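Local coordinates for protein BauA (Acinetobacter baumannii, PDB 6H7F) that probably takes up ferric siderophores of the acinetobactin type across the outer membrane as a TonB-dependent receptor, at residues T285-A290 / S311-K316; A306-S311 / K346-G351; Q364-A369 / G424-L429. All coordinates share one frame; numbering follows the deposited sequence. Where two conformers were deposited one is given.

Contact 1: T285-A290 / S311-K316; sequences TKDKGA and STTEYK. With FV8 ((4~{S},5~{R})-2-[2,3-bis(oxidanyl)phenyl]-~{N}-[2-(1~{H}-imidazol-4-yl)ethyl]-5-methyl-~{N}-oxidanyl-4,5-dihydro-1,3-oxazole-4-carboxamide), chain E; C8E ((hydroxyethyloxy)tri(ethyloxy)octane), chain H.
Thr-313 OG1 donates a hydrogen bond to Asp-287 OD1 at 2.6 Å, meeting the carboxylate oxygen nearly along its C-O bond. The two side chains lie next to each other and point the same way, because each turns its polar branch anti to its own carbonyl carbon (chi1 -73° for Asp-287, -68° for Thr-313). Asp-287 OD1 also accepts from Phe-127 N, which links the wall to the plug; Thr-313 OG1 is also hydrogen-bonded to Lys-345 NZ of the neighbouring barrel strand 331-358.

The two strands form a beta hairpin of the 22-stranded barrel and run antiparallel. Lys-286 and Glu-314 pair through two backbone bonds, Lys-286 N to Glu-314 O and Glu-314 N to Lys-286 O, both 2.9 Å. A water beside Thr-312 donates to Lys-286 O and is hydrogen-bonded to Thr-312 OG1 at 2.8 Å. On the face of Lys-286, Lys-288, Thr-312 and Glu-314, Thr-312 CG2 touches C10 of the detergent C8E at 3.6 Å.

Tyr-315 reaches the siderophore. Its OH donates to O of FV8 at 2.7 Å, with that oxygen at the ring edge and in plane. The ring also meets Phe-341 and Tyr-128. Arg-256 gives FV8 another hydrogen bond.

Contact 2: A306-S311 / K346-G351; sequences AAYGQS and KSADAG. With C8E ((hydroxyethyloxy)tri(ethyloxy)octane), chain H.
Strands 306-311 and 346-351 run antiparallel, their axes 4.6 Å apart. They are neighbours in the wall of the TonB-dependent receptor barrel. Two hydrogen-bonded pairs join them. Ala-307 N donates to Asp-349 O at 2.7 Å, bent to 141° at the hydrogen. The return bond, from Asp-349 N to Ala-307 O, is straighter at 162°. Gly-309 and Ser-347 form the second pair likewise.

Ala-306, Tyr-308 and Gln-310 share one face with Lys-346, Ala-348 and Ala-350. With CG anti to the backbone N (chi1 175°), the Tyr-308 ring swings toward the other strand and its edge meets Ala-348 CB, 4.2 Å from CD1. The aliphatic part of Lys-346 runs alongside, with CG 3.7 Å from Tyr-308 OH. The other face looks to the plug: Ser-347 OG is hydrogen-bonded to Phe-122 O, and Ser-347 and Asp-349 touch Leu-121. Within the wall, Asp-349 OD1 is hydrogen-bonded to Asn-368 ND2 and Tyr-305 OH.

Gln-310, on the same side of the sheet as Tyr-308, has a partner at each end of its amide. Tyr-308 OH donates to Gln-310 OE1 at 2.9 Å, in the carbonyl plane. Gln-310 NE2 makes a weak 3.5 Å hydrogen bond to O9 of the detergent C8E.

Contact 3: Q364-A369 / G424-L429; sequences QWVANA and GLADTL
Two neighbouring strands of the transmembrane beta-barrel meet here, 364-369 and 424-429, antiparallel and joined by six backbone hydrogen bonds. The bonds belong to the pairs Gln-364 with Thr-428, Val-366 with Ala-426 and Asn-368 with Gly-424. Thr-428 N to Gln-364 O is short and almost straight, 2.7 Å and 174° at the hydrogen.

Trp-365, Ala-367, Leu-425 and Asp-427 lie on one face. One methyl of Leu-425, CD2, presses on Ala-367 CB at 3.4 Å, closer than usual for two carbons. Trp-365 touches the other strand with CB, 3.4 Å from Ala-426 O, while its indole leads away. Asp-427 CG is anti to the backbone N (chi1 -171°). This puts OD1 3.1 Å from Gln-364 O, which cannot be a hydrogen bond, and 3.3 Å from Gln-364 N. OD2 is hydrogen-bonded to His-363 ND1.

On the other face Val-366 CG1 packs on Ala-426 CB at 4.2 Å. Asn-368 OD1 lies 3.8 Å from Gly-424 CA and accepts from Arg-443 NH1. Phe-51 covers Val-366, Asn-368 and Ala-426 from inside the barrel. Strand 331-358 continues the wall beyond 364-369, and strand 436-451 beyond 424-429, where Thr-428 OG1 is hydrogen-bonded to Thr-439 OG1.

In the fold
The three contacts lie in one run of the barrel wall, across strands 282-297, 302-318, 331-358, 361-381 and 412-431. Contacts 1 and 2 share Ser-311 and strand 302-318. Their centres are about 17 Å apart, and Ala-290 N probably hydrogen-bonds to Gln-310 O. The same C8E molecule touches both. Contacts 2 and 3 are about 18 Å apart between centres. They join directly where Ala-369 N probably hydrogen-bonds to Ala-350 O at 2.8 Å. Contacts 1 and 3 do not touch; their nearest atoms are about 15 Å apart. Of the three, contact 1 reaches the siderophore site: the Tyr-315 side chain is about 7 Å from the bound iron(III) ion.

Contact 1: T285-A290 / S311-K316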
# COMPACT_ATOMS: atom_id res chain seq x y z
N THR A 285 -31.09 -10.80 0.48
CA THR A 285 -31.78 -11.70 1.38
C THR A 285 -32.38 -10.88 2.53
O THR A 285 -31.67 -10.12 3.19
CB THR A 285 -30.84 -12.80 1.90
OG1 THR A 285 -30.19 -13.40 0.78
CG2 THR A 285 -31.56 -13.87 2.68
N LYS A 286 -33.70 -11.02 2.72
CA LYS A 286 -34.39 -10.51 3.92
C LYS A 286 -34.71 -11.70 4.83
O LYS A 286 -35.32 -12.68 4.40
CB LYS A 286 -35.68 -9.79 3.54
CG LYS A 286 -35.50 -8.46 2.81
CD LYS A 286 -36.76 -7.97 2.13
CE LYS A 286 -36.55 -6.70 1.34
NZ LYS A 286 -37.82 -5.99 1.09
N ASP A 287 -34.27 -11.61 6.08
CA ASP A 287 -34.47 -12.64 7.06
C ASP A 287 -35.13 -12.00 8.29
O ASP A 287 -34.66 -10.97 8.77
CB ASP A 287 -33.15 -13.32 7.45
CG ASP A 287 -32.60 -14.24 6.37
OD1 ASP A 287 -33.04 -15.42 6.31
OD2 ASP A 287 -31.73 -13.77 5.61
N LYS A 288 -36.21 -12.64 8.75
CA LYS A 288 -36.93 -12.30 9.98
C LYS A 288 -37.09 -13.57 10.80
O LYS A 288 -37.48 -14.61 10.27
CB LYS A 288 -38.32 -11.74 9.64
CG LYS A 288 -38.32 -10.35 9.02
CD LYS A 288 -39.50 -10.07 8.13
CE LYS A 288 -39.42 -8.72 7.45
NZ LYS A 288 -40.70 -8.34 6.83
N GLY A 289 -36.77 -13.49 12.09
CA GLY A 289 -36.88 -14.63 12.99
C GLY A 289 -37.29 -14.21 14.40
O GLY A 289 -37.02 -13.08 14.86
N ALA A 290 -37.91 -15.16 15.10
CA ALA A 290 -38.26 -14.99 16.51
C ALA A 290 -38.32 -16.37 17.17
O ALA A 290 -38.75 -17.34 16.55
CB ALA A 290 -39.58 -14.27 16.65
N SER A 311 -39.06 -18.36 11.33
CA SER A 311 -38.31 -17.42 10.52
C SER A 311 -38.84 -17.46 9.10
O SER A 311 -39.45 -18.44 8.69
CB SER A 311 -36.83 -17.70 10.55
OG SER A 311 -36.54 -18.91 9.84
N THR A 312 -38.60 -16.38 8.37
CA THR A 312 -38.85 -16.30 6.95
C THR A 312 -37.57 -15.79 6.27
O THR A 312 -36.83 -14.98 6.83
CB THR A 312 -40.05 -15.39 6.64
OG1 THR A 312 -39.77 -14.08 7.15
CG2 THR A 312 -41.34 -15.91 7.23
N THR A 313 -37.35 -16.29 5.06
CA THR A 313 -36.29 -15.89 4.20
C THR A 313 -36.90 -15.51 2.85
O THR A 313 -37.69 -16.29 2.30
CB THR A 313 -35.27 -17.02 4.05
OG1 THR A 313 -34.62 -17.19 5.31
CG2 THR A 313 -34.23 -16.76 2.98
N GLU A 314 -36.54 -14.33 2.35
CA GLU A 314 -36.74 -13.95 0.94
C GLU A 314 -35.37 -13.72 0.29
O GLU A 314 -34.65 -12.80 0.67
CB GLU A 314 -37.61 -12.70 0.82
CG GLU A 314 -38.96 -12.83 1.53
CD GLU A 314 -39.76 -11.53 1.64
OE1 GLU A 314 -39.36 -10.52 1.03
OE2 GLU A 314 -40.76 -11.53 2.35
N TYR A 315 -35.03 -14.59 -0.66
CA TYR A 315 -33.80 -14.52 -1.46
C TYR A 315 -34.13 -14.10 -2.89
O TYR A 315 -35.08 -14.64 -3.50
CB TYR A 315 -33.11 -15.89 -1.51
CG TYR A 315 -31.88 -15.98 -2.38
CD1 TYR A 315 -30.62 -15.76 -1.86
CD2 TYR A 315 -31.96 -16.36 -3.71
CE1 TYR A 315 -29.47 -15.88 -2.63
CE2 TYR A 315 -30.83 -16.50 -4.49
CZ TYR A 315 -29.58 -16.26 -3.95
OH TYR A 315 -28.46 -16.39 -4.72
N LYS A 316 -33.34 -13.17 -3.41
CA LYS A 316 -33.43 -12.74 -4.82
C LYS A 316 -32.03 -12.56 -5.39
O LYS A 316 -31.16 -11.92 -4.76
CB LYS A 316 -34.22 -11.43 -4.92
CG LYS A 316 -35.70 -11.53 -4.58
CD LYS A 316 -36.34 -10.16 -4.35
CE LYS A 316 -37.84 -10.14 -4.54
NZ LYS A 316 -38.50 -11.22 -3.78
CAJ FV8 E . -30.49 -22.06 -4.28
NAN FV8 E . -31.43 -22.67 -4.99
CAI FV8 E . -30.96 -22.77 -6.28
NAO FV8 E . -29.70 -22.23 -6.37
CAT FV8 E . -29.44 -21.82 -5.12
CAK FV8 E . -28.16 -21.14 -4.67
CAL FV8 E . -28.07 -19.72 -5.24
NAY FV8 E . -28.06 -19.80 -6.70
OAE FV8 E . -27.50 -20.90 -7.28
C FV8 E . -28.53 -18.83 -7.46
O FV8 E . -29.02 -17.78 -6.97
CA FV8 E . -28.48 -19.15 -8.84
N FV8 E . -29.28 -20.39 -9.10
CB FV8 E . -29.14 -18.12 -9.73
CG2 FV8 E . -28.22 -17.66 -10.89
OG1 FV8 E . -30.24 -18.79 -10.35
CAR FV8 E . -30.24 -20.10 -9.99
CAV FV8 E . -31.21 -20.96 -10.40
CAH FV8 E . -32.23 -20.48 -11.24
CAF FV8 E . -33.26 -21.33 -11.68
CAG FV8 E . -33.31 -22.67 -11.26
CAS FV8 E . -32.30 -23.14 -10.41
OAC FV8 E . -32.25 -24.43 -9.95
CAU FV8 E . -31.29 -22.27 -9.99
OAD FV8 E . -30.32 -22.74 -9.18
C1 C8E H . -37.78 -7.01 15.94
C2 C8E H . -38.32 -7.36 14.57
C3 C8E H . -39.53 -8.28 14.67
C4 C8E H . -39.67 -9.24 13.48
C5 C8E H . -40.05 -10.66 13.93
C6 C8E H . -40.83 -11.43 12.86
C7 C8E H . -41.06 -12.91 13.22
C8 C8E H . -40.95 -13.83 11.99
O9 C8E H . -42.03 -14.75 11.94
C10 C8E H . -42.45 -15.12 10.61
C11 C8E H . -43.97 -15.29 10.47
O HOH W 1 -38.27 -12.63 5.25

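Contact 2: A306-S311 / K346-G351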
# COMPACT_ATOMS: atom_id res chain seq x y z
N ALA A 306 -38.84 -25.95 26.95
CA ALA A 306 -39.41 -25.90 25.61
C ALA A 306 -38.87 -24.68 24.87
O ALA A 306 -38.67 -23.61 25.45
CB ALA A 306 -40.92 -25.87 25.70
N ALA A 307 -38.62 -24.87 23.57
CA ALA A 307 -38.19 -23.81 22.68
C ALA A 307 -39.01 -23.90 21.40
O ALA A 307 -39.17 -24.98 20.83
CB ALA A 307 -36.71 -23.93 22.41
N TYR A 308 -39.56 -22.76 20.99
CA TYR A 308 -40.28 -22.66 19.76
C TYR A 308 -39.81 -21.40 19.03
O TYR A 308 -39.58 -20.35 19.65
CB TYR A 308 -41.80 -22.63 19.99
CG TYR A 308 -42.60 -22.41 18.72
CD1 TYR A 308 -42.93 -23.48 17.90
CD2 TYR A 308 -42.96 -21.14 18.30
CE1 TYR A 308 -43.62 -23.29 16.71
CE2 TYR A 308 -43.66 -20.94 17.12
CZ TYR A 308 -44.00 -22.02 16.32
OH TYR A 308 -44.69 -21.85 15.15
N GLY A 309 -39.70 -21.50 17.70
CA GLY A 309 -39.37 -20.37 16.89
C GLY A 309 -39.85 -20.52 15.46
O GLY A 309 -40.27 -21.63 15.04
N GLN A 310 -39.79 -19.40 14.73
CA GLN A 310 -40.03 -19.36 13.31
C GLN A 310 -39.20 -18.25 12.65
O GLN A 310 -38.70 -17.32 13.31
CB GLN A 310 -41.51 -19.18 13.01
CG GLN A 310 -42.22 -18.18 13.91
CD GLN A 310 -43.71 -18.23 13.65
OE1 GLN A 310 -44.35 -19.28 13.82
NE2 GLN A 310 -44.26 -17.12 13.20
N SER A 311 -39.06 -18.36 11.33
CA SER A 311 -38.31 -17.42 10.52
C SER A 311 -38.84 -17.46 9.10
O SER A 311 -39.45 -18.44 8.69
CB SER A 311 -36.83 -17.70 10.55
OG SER A 311 -36.54 -18.91 9.84
N LYS A 346 -40.62 -23.25 10.73
CA LYS A 346 -40.99 -23.40 12.14
C LYS A 346 -40.13 -24.50 12.76
O LYS A 346 -39.82 -25.49 12.11
CB LYS A 346 -42.46 -23.82 12.30
CG LYS A 346 -43.52 -22.84 11.83
CD LYS A 346 -44.90 -23.51 11.76
CE LYS A 346 -46.04 -22.52 11.62
NZ LYS A 346 -45.93 -21.73 10.38
N SER A 347 -39.81 -24.33 14.04
CA SER A 347 -38.83 -25.14 14.72
C SER A 347 -39.21 -25.27 16.20
O SER A 347 -39.63 -24.32 16.81
CB SER A 347 -37.47 -24.50 14.57
OG SER A 347 -36.46 -25.40 14.95
N ALA A 348 -39.00 -26.45 16.78
CA ALA A 348 -39.30 -26.67 18.20
C ALA A 348 -38.35 -27.71 18.76
O ALA A 348 -37.89 -28.59 18.05
CB ALA A 348 -40.74 -27.09 18.38
N ASP A 349 -38.04 -27.53 20.04
CA ASP A 349 -37.24 -28.45 20.82
C ASP A 349 -37.76 -28.39 22.26
O ASP A 349 -37.77 -27.33 22.87
CB ASP A 349 -35.76 -28.06 20.69
CG ASP A 349 -34.80 -28.89 21.52
OD1 ASP A 349 -35.25 -29.87 22.17
OD2 ASP A 349 -33.62 -28.54 21.54
N ALA A 350 -38.24 -29.54 22.76
CA ALA A 350 -38.78 -29.65 24.13
C ALA A 350 -38.27 -30.94 24.79
O ALA A 350 -38.05 -31.94 24.10
CB ALA A 350 -40.28 -29.61 24.09
N GLY A 351 -38.07 -30.90 26.11
CA GLY A 351 -37.60 -32.09 26.81
C GLY A 351 -37.48 -31.91 28.32
O GLY A 351 -37.96 -30.93 28.89
C1 C8E H . -37.78 -7.01 15.94
C2 C8E H . -38.32 -7.36 14.57
C3 C8E H . -39.53 -8.28 14.67
C4 C8E H . -39.67 -9.24 13.48
C5 C8E H . -40.05 -10.66 13.93
C6 C8E H . -40.83 -11.43 12.86
C7 C8E H . -41.06 -12.91 13.22
C8 C8E H . -40.95 -13.83 11.99
O9 C8E H . -42.03 -14.75 11.94
C10 C8E H . -42.45 -15.12 10.61
C11 C8E H . -43.97 -15.29 10.47

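Contact 3: Q364-A369 / G424-L429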
# COMPACT_ATOMS: atom_id res chain seq x y z
N GLN A 364 -26.55 -37.67 34.91
CA GLN A 364 -27.11 -36.45 34.36
C GLN A 364 -27.67 -36.77 32.98
O GLN A 364 -26.93 -37.18 32.09
CB GLN A 364 -26.01 -35.39 34.29
CG GLN A 364 -26.50 -33.96 34.40
CD GLN A 364 -25.34 -33.03 34.68
OE1 GLN A 364 -24.38 -33.39 35.37
NE2 GLN A 364 -25.40 -31.83 34.14
N TRP A 365 -28.99 -36.69 32.83
CA TRP A 365 -29.66 -37.26 31.67
C TRP A 365 -30.52 -36.18 31.02
O TRP A 365 -30.90 -35.20 31.66
CB TRP A 365 -30.51 -38.49 32.05
CG TRP A 365 -31.59 -38.19 33.04
CD1 TRP A 365 -31.50 -38.29 34.40
CD2 TRP A 365 -32.93 -37.75 32.77
NE1 TRP A 365 -32.68 -37.93 34.99
CE2 TRP A 365 -33.58 -37.59 34.02
CE3 TRP A 365 -33.65 -37.45 31.61
CZ2 TRP A 365 -34.90 -37.16 34.13
CZ3 TRP A 365 -34.96 -37.02 31.72
CH2 TRP A 365 -35.58 -36.88 32.96
N VAL A 366 -30.88 -36.43 29.76
CA VAL A 366 -31.80 -35.58 29.05
C VAL A 366 -32.61 -36.46 28.08
O VAL A 366 -32.10 -37.45 27.53
CB VAL A 366 -31.05 -34.45 28.32
CG1 VAL A 366 -29.90 -34.98 27.48
CG2 VAL A 366 -31.98 -33.59 27.47
N ALA A 367 -33.87 -36.07 27.87
CA ALA A 367 -34.70 -36.62 26.83
C ALA A 367 -35.42 -35.48 26.12
O ALA A 367 -35.97 -34.60 26.78
CB ALA A 367 -35.68 -37.59 27.43
N ASN A 368 -35.42 -35.49 24.77
CA ASN A 368 -35.98 -34.37 24.03
C ASN A 368 -36.64 -34.85 22.74
O ASN A 368 -36.40 -35.97 22.26
CB ASN A 368 -34.94 -33.26 23.80
CG ASN A 368 -34.07 -33.44 22.57
OD1 ASN A 368 -33.70 -34.56 22.20
ND2 ASN A 368 -33.69 -32.34 21.94
N ALA A 369 -37.51 -33.99 22.22
CA ALA A 369 -38.14 -34.13 20.93
C ALA A 369 -37.93 -32.84 20.14
O ALA A 369 -38.05 -31.76 20.70
CB ALA A 369 -39.61 -34.42 21.11
N GLY A 424 -34.59 -37.97 21.24
CA GLY A 424 -33.25 -38.27 21.74
C GLY A 424 -33.23 -38.57 23.24
O GLY A 424 -33.97 -37.98 24.03
N LEU A 425 -32.31 -39.47 23.62
CA LEU A 425 -32.01 -39.79 25.02
C LEU A 425 -30.49 -39.81 25.20
O LEU A 425 -29.77 -40.37 24.38
CB LEU A 425 -32.58 -41.18 25.35
CG LEU A 425 -34.08 -41.34 25.16
CD1 LEU A 425 -34.45 -42.81 25.07
CD2 LEU A 425 -34.84 -40.65 26.29
N ALA A 426 -30.02 -39.22 26.29
CA ALA A 426 -28.64 -39.36 26.66
C ALA A 426 -28.50 -39.32 28.17
O ALA A 426 -29.30 -38.69 28.86
CB ALA A 426 -27.81 -38.27 26.02
N ASP A 427 -27.46 -39.99 28.66
CA ASP A 427 -27.06 -39.97 30.04
C ASP A 427 -25.55 -39.78 30.10
O ASP A 427 -24.81 -40.40 29.33
CB ASP A 427 -27.50 -41.27 30.75
CG ASP A 427 -27.34 -41.27 32.26
OD1 ASP A 427 -27.23 -40.17 32.86
OD2 ASP A 427 -27.32 -42.37 32.85
N THR A 428 -25.11 -38.92 31.01
CA THR A 428 -23.71 -38.82 31.37
C THR A 428 -23.54 -39.41 32.77
O THR A 428 -24.13 -38.91 33.74
CB THR A 428 -23.23 -37.36 31.27
OG1 THR A 428 -23.36 -36.98 29.90
CG2 THR A 428 -21.80 -37.18 31.72
N LEU A 429 -22.77 -40.51 32.83
CA LEU A 429 -22.42 -41.20 34.07
C LEU A 429 -21.07 -40.68 34.56
O LEU A 429 -20.09 -40.74 33.83
CB LEU A 429 -22.33 -42.71 33.79
CG LEU A 429 -23.66 -43.41 33.55
CD1 LEU A 429 -24.22 -43.03 32.19
CD2 LEU A 429 -23.52 -44.92 33.66